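Local coordinates for protein muconate cycloisomerase (Azorhizobium caulinodans, PDB 3MY9) that belongs to the enolase superfamily, joining an enolase-type N-terminal domain to a TIM-barrel-like C-terminal domain, and binds magnesium ions, at residues I142-F147 against L151-A156; T183-G186 against R191-L194. All coordinates share one frame; numbering follows the deposited sequence.

Contact 1 (I142-F147 against L151-A156)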
ATOM      1  N   ILE A 142     -19.457  36.528   2.472  1.00 52.98           N
ATOM      2  CA  ILE A 142     -20.784  36.647   1.846  1.00 54.00           C
ATOM      3  C   ILE A 142     -21.684  35.636   2.557  1.00 54.52           C
ATOM      4  O   ILE A 142     -21.591  34.429   2.306  1.00 53.04           O
ATOM      5  CB  ILE A 142     -20.723  36.345   0.314  1.00 53.19           C
ATOM      6  CG1 ILE A 142     -19.888  37.414  -0.396  1.00 53.26           C
ATOM      7  CG2 ILE A 142     -22.147  36.217  -0.307  1.00 51.79           C
ATOM      8  CD1 ILE A 142     -20.505  38.831  -0.397  1.00 54.62           C
ATOM      9  N   ALA A 143     -22.514  36.130   3.469  1.00 56.71           N
ATOM     10  CA  ALA A 143     -23.310  35.267   4.335  1.00 57.84           C
ATOM     11  C   ALA A 143     -24.687  35.829   4.666  1.00 60.71           C
ATOM     12  O   ALA A 143     -25.343  35.332   5.573  1.00 62.22           O
ATOM     13  CB  ALA A 143     -22.544  35.015   5.629  1.00 57.63           C
ATOM     14  N   ASP A 144     -25.113  36.867   3.955  1.00 62.40           N
ATOM     15  CA  ASP A 144     -26.396  37.516   4.219  1.00 65.19           C
ATOM     16  C   ASP A 144     -27.516  36.642   3.674  1.00 65.70           C
ATOM     17  O   ASP A 144     -27.448  36.222   2.515  1.00 64.72           O
ATOM     18  CB  ASP A 144     -26.445  38.888   3.544  1.00 66.43           C
ATOM     19  CG  ASP A 144     -27.536  39.794   4.122  1.00 69.68           C
ATOM     20  OD1 ASP A 144     -28.665  39.316   4.360  1.00 70.88           O
ATOM     21  OD2 ASP A 144     -27.259  40.992   4.324  1.00 70.01           O
ATOM     22  N   PRO A 145     -28.542  36.341   4.504  1.00 67.75           N
ATOM     23  CA  PRO A 145     -29.728  35.652   4.002  1.00 67.99           C
ATOM     24  C   PRO A 145     -30.346  36.382   2.814  1.00 68.60           C
ATOM     25  O   PRO A 145     -30.918  35.751   1.934  1.00 67.68           O
ATOM     26  CB  PRO A 145     -30.691  35.678   5.202  1.00 70.81           C
ATOM     27  CG  PRO A 145     -29.826  35.763   6.388  1.00 70.80           C
ATOM     28  CD  PRO A 145     -28.595  36.530   5.967  1.00 69.63           C
ATOM     29  N   ASP A 146     -30.244  37.707   2.806  1.00 70.30           N
ATOM     30  CA  ASP A 146     -30.733  38.505   1.689  1.00 71.51           C
ATOM     31  C   ASP A 146     -29.582  38.642   0.709  1.00 69.38           C
ATOM     32  O   ASP A 146     -28.729  39.517   0.870  1.00 69.59           O
ATOM     33  CB  ASP A 146     -31.212  39.873   2.185  1.00 74.80           C
ATOM     34  CG  ASP A 146     -31.781  40.755   1.073  1.00 77.05           C
ATOM     35  OD1 ASP A 146     -31.798  40.331  -0.101  1.00 76.86           O
ATOM     36  OD2 ASP A 146     -32.229  41.881   1.386  1.00 81.80           O
ATOM     37  N   PHE A 147     -29.548  37.773  -0.302  1.00 67.00           N
ATOM     38  CA  PHE A 147     -28.430  37.776  -1.245  1.00 64.80           C
ATOM     39  C   PHE A 147     -28.312  39.074  -2.020  1.00 65.76           C
ATOM     40  O   PHE A 147     -27.200  39.509  -2.319  1.00 64.25           O
ATOM     41  CB  PHE A 147     -28.492  36.634  -2.270  1.00 63.27           C
ATOM     42  CG  PHE A 147     -27.433  36.764  -3.332  1.00 62.06           C
ATOM     43  CD1 PHE A 147     -26.097  36.786  -2.975  1.00 61.52           C
ATOM     44  CD2 PHE A 147     -27.770  36.957  -4.656  1.00 63.96           C
ATOM     45  CE1 PHE A 147     -25.110  36.956  -3.923  1.00 62.11           C
ATOM     46  CE2 PHE A 147     -26.785  37.117  -5.616  1.00 63.63           C
ATOM     47  CZ  PHE A 147     -25.456  37.117  -5.246  1.00 63.61           C
ATOM     48  N   LEU A 151     -25.107  41.227  -3.000  1.00 62.78           N
ATOM     49  CA  LEU A 151     -24.753  41.551  -4.382  1.00 63.15           C
ATOM     50  C   LEU A 151     -24.408  43.033  -4.544  1.00 65.59           C
ATOM     51  O   LEU A 151     -23.497  43.384  -5.290  1.00 65.01           O
ATOM     52  CB  LEU A 151     -25.908  41.182  -5.332  1.00 63.73           C
ATOM     53  CG  LEU A 151     -25.699  41.372  -6.846  1.00 64.01           C
ATOM     54  CD1 LEU A 151     -24.414  40.692  -7.298  1.00 61.69           C
ATOM     55  CD2 LEU A 151     -26.921  40.871  -7.695  1.00 63.20           C
ATOM     56  N   GLU A 152     -25.148  43.905  -3.862  1.00 68.34           N
ATOM     57  CA  GLU A 152     -24.878  45.335  -3.957  1.00 71.08           C
ATOM     58  C   GLU A 152     -23.566  45.661  -3.257  1.00 69.88           C
ATOM     59  O   GLU A 152     -22.777  46.452  -3.768  1.00 70.12           O
ATOM     60  CB  GLU A 152     -26.047  46.164  -3.409  1.00 74.28           C
ATOM     61  CG  GLU A 152     -27.256  46.136  -4.328  1.00 78.26           C
ATOM     62  CD  GLU A 152     -27.072  46.981  -5.596  1.00 83.92           C
ATOM     63  OE1 GLU A 152     -26.577  48.135  -5.512  1.00 85.90           O
ATOM     64  OE2 GLU A 152     -27.439  46.485  -6.685  1.00 86.67           O
ATOM     65  N   ARG A 153     -23.315  45.031  -2.111  1.00 68.80           N
ATOM     66  CA  ARG A 153     -22.009  45.161  -1.443  1.00 68.15           C
ATOM     67  C   ARG A 153     -20.865  44.806  -2.395  1.00 66.09           C
ATOM     68  O   ARG A 153     -19.934  45.590  -2.570  1.00 67.29           O
ATOM     69  CB  ARG A 153     -21.926  44.296  -0.188  1.00 66.51           C
ATOM     70  CG  ARG A 153     -22.858  44.757   0.893  1.00 69.98           C
ATOM     71  CD  ARG A 153     -22.751  43.935   2.153  1.00 72.39           C
ATOM     72  NE  ARG A 153     -23.914  44.143   3.009  1.00 78.73           N
ATOM     73  CZ  ARG A 153     -24.087  43.628   4.227  1.00 81.91           C
ATOM     74  NH1 ARG A 153     -23.162  42.845   4.780  1.00 81.33           N
ATOM     75  NH2 ARG A 153     -25.205  43.913   4.901  1.00 84.89           N
ATOM     76  N   MET A 154     -20.968  43.655  -3.044  1.00 63.38           N
ATOM     77  CA  MET A 154     -19.966  43.228  -4.034  1.00 61.64           C
ATOM     78  C   MET A 154     -19.853  44.252  -5.161  1.00 64.32           C
ATOM     79  O   MET A 154     -18.755  44.583  -5.610  1.00 64.48           O
ATOM     80  CB  MET A 154     -20.336  41.854  -4.625  1.00 58.43           C
ATOM     81  CG  MET A 154     -20.233  40.725  -3.617  1.00 55.01           C
ATOM     82  SD  MET A 154     -20.700  39.083  -4.224  1.00 43.72           S
ATOM     83  CE  MET A 154     -19.249  38.806  -5.214  1.00 45.07           C
ATOM     84  N   ARG A 155     -20.998  44.748  -5.610  1.00 66.83           N
ATOM     85  CA  ARG A 155     -21.047  45.742  -6.695  1.00 70.25           C
ATOM     86  C   ARG A 155     -20.222  46.990  -6.392  1.00 71.48           C
ATOM     87  O   ARG A 155     -19.625  47.570  -7.294  1.00 72.76           O
ATOM     88  CB  ARG A 155     -22.498  46.153  -7.004  1.00 72.58           C
ATOM     89  CG  ARG A 155     -22.892  45.980  -8.468  1.00 75.97           C
ATOM     90  CD  ARG A 155     -23.746  44.711  -8.736  1.00 77.10           C
ATOM     91  NE  ARG A 155     -25.175  44.958  -8.498  1.00 79.95           N
ATOM     92  CZ  ARG A 155     -26.202  44.366  -9.123  1.00 80.08           C
ATOM     93  NH1 ARG A 155     -26.028  43.463 -10.093  1.00 77.42           N
ATOM     94  NH2 ARG A 155     -27.440  44.709  -8.779  1.00 81.32           N
ATOM     95  N   ALA A 156     -20.206  47.405  -5.128  1.00 71.93           N
ATOM     96  CA  ALA A 156     -19.389  48.540  -4.685  1.00 72.86           C
ATOM     97  C   ALA A 156     -17.938  48.138  -4.388  1.00 70.47           C
ATOM     98  O   ALA A 156     -17.012  48.916  -4.607  1.00 72.17           O
ATOM     99  CB  ALA A 156     -20.005  49.176  -3.450  1.00 74.38           C
TER

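Contact 2 (T183-G186 against R191-L194)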
ATOM      1  N   THR A 183     -25.230  33.725 -10.657  1.00 52.50           N
ATOM      2  CA  THR A 183     -25.347  35.186 -10.762  1.00 54.77           C
ATOM      3  C   THR A 183     -23.996  35.850 -10.512  1.00 54.12           C
ATOM      4  O   THR A 183     -23.623  36.767 -11.222  1.00 55.35           O
ATOM      5  CB  THR A 183     -26.380  35.764  -9.766  1.00 55.88           C
ATOM      6  OG1 THR A 183     -27.640  35.102  -9.923  1.00 56.77           O
ATOM      7  CG2 THR A 183     -26.538  37.270  -9.941  1.00 58.17           C
ATOM      8  N   MET A 184     -23.262  35.364  -9.516  1.00 52.58           N
ATOM      9  CA  MET A 184     -21.931  35.907  -9.200  1.00 52.45           C
ATOM     10  C   MET A 184     -20.916  35.714 -10.322  1.00 51.97           C
ATOM     11  O   MET A 184     -20.177  36.640 -10.648  1.00 52.48           O
ATOM     12  CB  MET A 184     -21.366  35.292  -7.914  1.00 50.53           C
ATOM     13  CG  MET A 184     -21.800  35.980  -6.613  1.00 52.97           C
ATOM     14  SD  MET A 184     -21.222  35.036  -5.185  1.00 53.81           S
ATOM     15  CE  MET A 184     -22.040  35.775  -3.822  1.00 57.37           C
ATOM     16  N   ARG A 185     -20.856  34.520 -10.904  1.00 50.94           N
ATOM     17  CA  ARG A 185     -19.925  34.285 -12.017  1.00 51.42           C
ATOM     18  C   ARG A 185     -20.388  35.040 -13.279  1.00 53.47           C
ATOM     19  O   ARG A 185     -19.554  35.523 -14.033  1.00 55.26           O
ATOM     20  CB  ARG A 185     -19.726  32.783 -12.309  1.00 49.93           C
ATOM     21  CG  ARG A 185     -18.820  32.037 -11.296  1.00 49.17           C
ATOM     22  CD  ARG A 185     -17.502  32.744 -11.036  1.00 48.69           C
ATOM     23  NE  ARG A 185     -16.541  31.881 -10.356  1.00 45.45           N
ATOM     24  CZ  ARG A 185     -15.400  32.287  -9.794  1.00 43.54           C
ATOM     25  NH1 ARG A 185     -15.019  33.574  -9.822  1.00 43.60           N
ATOM     26  NH2 ARG A 185     -14.615  31.388  -9.215  1.00 42.14           N
ATOM     27  N   GLY A 186     -21.700  35.182 -13.478  1.00 54.55           N
ATOM     28  CA  GLY A 186     -22.239  35.945 -14.623  1.00 57.09           C
ATOM     29  C   GLY A 186     -21.836  37.426 -14.666  1.00 59.19           C
ATOM     30  O   GLY A 186     -21.560  37.978 -15.732  1.00 61.62           O
ATOM     31  N   ARG A 191     -12.946  38.162 -12.141  1.00 59.17           N
ATOM     32  CA  ARG A 191     -12.533  39.363 -11.463  1.00 59.39           C
ATOM     33  C   ARG A 191     -12.619  39.223  -9.939  1.00 56.45           C
ATOM     34  O   ARG A 191     -12.113  40.077  -9.216  1.00 56.74           O
ATOM     35  CB  ARG A 191     -13.365  40.548 -11.938  1.00 61.75           C
ATOM     36  CG  ARG A 191     -13.201  40.838 -13.439  1.00 65.93           C
ATOM     37  CD  ARG A 191     -14.458  41.502 -14.015  1.00 69.79           C
ATOM     38  NE  ARG A 191     -14.946  42.554 -13.124  1.00 72.37           N
ATOM     39  CZ  ARG A 191     -16.223  42.896 -12.957  1.00 74.84           C
ATOM     40  NH1 ARG A 191     -17.201  42.272 -13.619  1.00 75.29           N
ATOM     41  NH2 ARG A 191     -16.524  43.885 -12.111  1.00 76.08           N
ATOM     42  N   ILE A 192     -13.292  38.179  -9.460  1.00 52.89           N
ATOM     43  CA  ILE A 192     -13.318  37.879  -8.039  1.00 50.20           C
ATOM     44  C   ILE A 192     -12.645  36.545  -7.787  1.00 47.70           C
ATOM     45  O   ILE A 192     -12.753  35.626  -8.591  1.00 46.70           O
ATOM     46  CB  ILE A 192     -14.754  37.870  -7.431  1.00 50.21           C
ATOM     47  CG1 ILE A 192     -15.624  36.790  -8.076  1.00 47.80           C
ATOM     48  CG2 ILE A 192     -15.405  39.259  -7.551  1.00 50.24           C
ATOM     49  CD1 ILE A 192     -16.911  36.586  -7.369  1.00 47.02           C
ATOM     50  N   ASP A 193     -11.939  36.494  -6.664  1.00 45.54           N
ATOM     51  CA  ASP A 193     -11.317  35.336  -6.137  1.00 43.88           C
ATOM     52  C   ASP A 193     -12.335  34.784  -5.132  1.00 42.87           C
ATOM     53  O   ASP A 193     -12.360  35.208  -3.983  1.00 43.68           O
ATOM     54  CB  ASP A 193      -9.983  35.741  -5.476  1.00 44.05           C
ATOM     55  CG  ASP A 193      -9.280  34.590  -4.759  1.00 43.60           C
ATOM     56  OD1 ASP A 193      -9.856  33.492  -4.629  1.00 44.44           O
ATOM     57  OD2 ASP A 193      -8.131  34.786  -4.304  1.00 43.51           O
ATOM     58  N   LEU A 194     -13.162  33.833  -5.584  1.00 40.27           N
ATOM     59  CA  LEU A 194     -14.305  33.372  -4.835  1.00 39.78           C
ATOM     60  C   LEU A 194     -14.002  32.059  -4.130  1.00 38.23           C
ATOM     61  O   LEU A 194     -13.616  31.097  -4.784  1.00 37.91           O
ATOM     62  CB  LEU A 194     -15.490  33.151  -5.786  1.00 39.86           C
ATOM     63  CG  LEU A 194     -16.795  32.610  -5.193  1.00 39.97           C
ATOM     64  CD1 LEU A 194     -17.325  33.530  -4.113  1.00 38.37           C
ATOM     65  CD2 LEU A 194     -17.862  32.436  -6.286  1.00 39.91           C
TER
HETATM   66  O   HOH W   1     -12.151  32.154  -7.978  1.00 23.49           O

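Contact 1 (I142-F147 against L151-A156)
Ile-142 and Met-154 meet where the end of one aliphatic chain is laid across another: the CD1 methyl of Ile-142 lies 3.7 Å from CG of Met-154 and nearly as close to SD, the two side chains crossing at about a right angle. The isoleucine reaches this far because CG1 stands anti to the carbonyl carbon and the chain then turns again at chi2 (-67°), which swings CD1 toward the helix. Met-154 runs straight out to its sulfur and bends only beyond it, so the flank of the chain, not the methyl, receives Ile-142. Phe-147 makes a second apolar patch. Its ring offers one face to Leu-151, whose CB sits 4.0 Å above the ring plane, displaced toward the rim near CZ. The backbones of this pair are joined as well, Leu-151 N donating to Phe-147 O at 2.8 Å, an i to i+4 bond of the first helical turn. Here strand 135-142 of the TIM-barrel-like domain passes into helix 147-157, with Asp-146 at the N-cap position and an Asx turn leading into it: Asp-144 OD1 takes the backbone N-H of Asp-146 at 2.7 Å. Asp-144 turns its other oxygen to Arg-153. OD2 and NH2 are 3.6 Å apart, a long salt bridge in which OD2 lies over the guanidinium face, the two planes 71° apart, and no N-H points at the oxygen; the attraction is one of charges alone. Further along the helix, Arg-155 holds Glu-152 side-on, NE and NH2 both directed to OE2, with NH2 at 2.7 Å. CG of Leu-151 lies 3.7 Å above the Arg-155 guanidinium plane, over its centre, while Arg-155 NH1 forms a salt bridge with Glu-187.

Contact 2 (T183-G186 against R191-L194)
The guanidinium of Arg-185 lies with one face against Leu-194, whose CD2 methyl stands 4.2 Å above the plane and over its centre; CB of the same leucine is 4.0 Å from NH2. At the rim of the group, in its plane, are two oxygens: the carbonyl O of Ile-192 and a water molecule. NH1 donates to Ile-192 O over 3.3 Å, with an N-H...O angle of 148°. This bond is flat as seen from the arginine but not from the peptide, for the donor approaches from 36° above the carbonyl plane. NH2 reaches the water at 2.9 Å, and the water in turn accepts from the backbone N of Leu-194, so that the arginine grips two points of one chain, one directly and one through solvent. A bend at chi2 (-50°) followed by an extended run to NE brings the guanidinium from the helix to the strand. CG1 of Ile-192, placed between its backbone N and carbonyl carbon, comes within 3.7 Å of NH1. Met-184, one residue before the arginine, supplies the apolar part, its SD lying 4.3 Å from Leu-194 CD1. These residues join helix 174-188 to the start of strand 193-197, the second half of a beta-alpha-beta unit in the TIM-barrel-like domain. Further bonds of the guanidinium extend past the two segments: NH1 also meets Gly-189 O in the intervening turn, and NE meets Phe-217 O. NE and NH1 are thus met by main-chain carbonyls and NH2 by the water. The negative ends of these carbonyl groups probably help to stabilise the positive charge, while the bonds at the edge fix the rotation of the group and hold its face against Leu-194.

Followed from the N terminus, the chain leaves strand 135-142 and closes contact 1 over the first turns of helix 147-157. It then runs through strand 164-168 and helix 174-188 before contact 2 closes the turn into strand 193-197. The two local closures stand in series, neither nested nor crossed, about 12 Å apart between centres. They nevertheless share a packing layer. The CE methyl of Met-184 enters among Ile-142, Phe-147 and Met-154, lying 3.6 Å from Met-154 SD, and Met-154 CE reaches Ile-192 CD1 at 3.9 Å. Helices 147-157 and 174-188 are thus packed against each other, and the first also reaches the approach to strand 193-197.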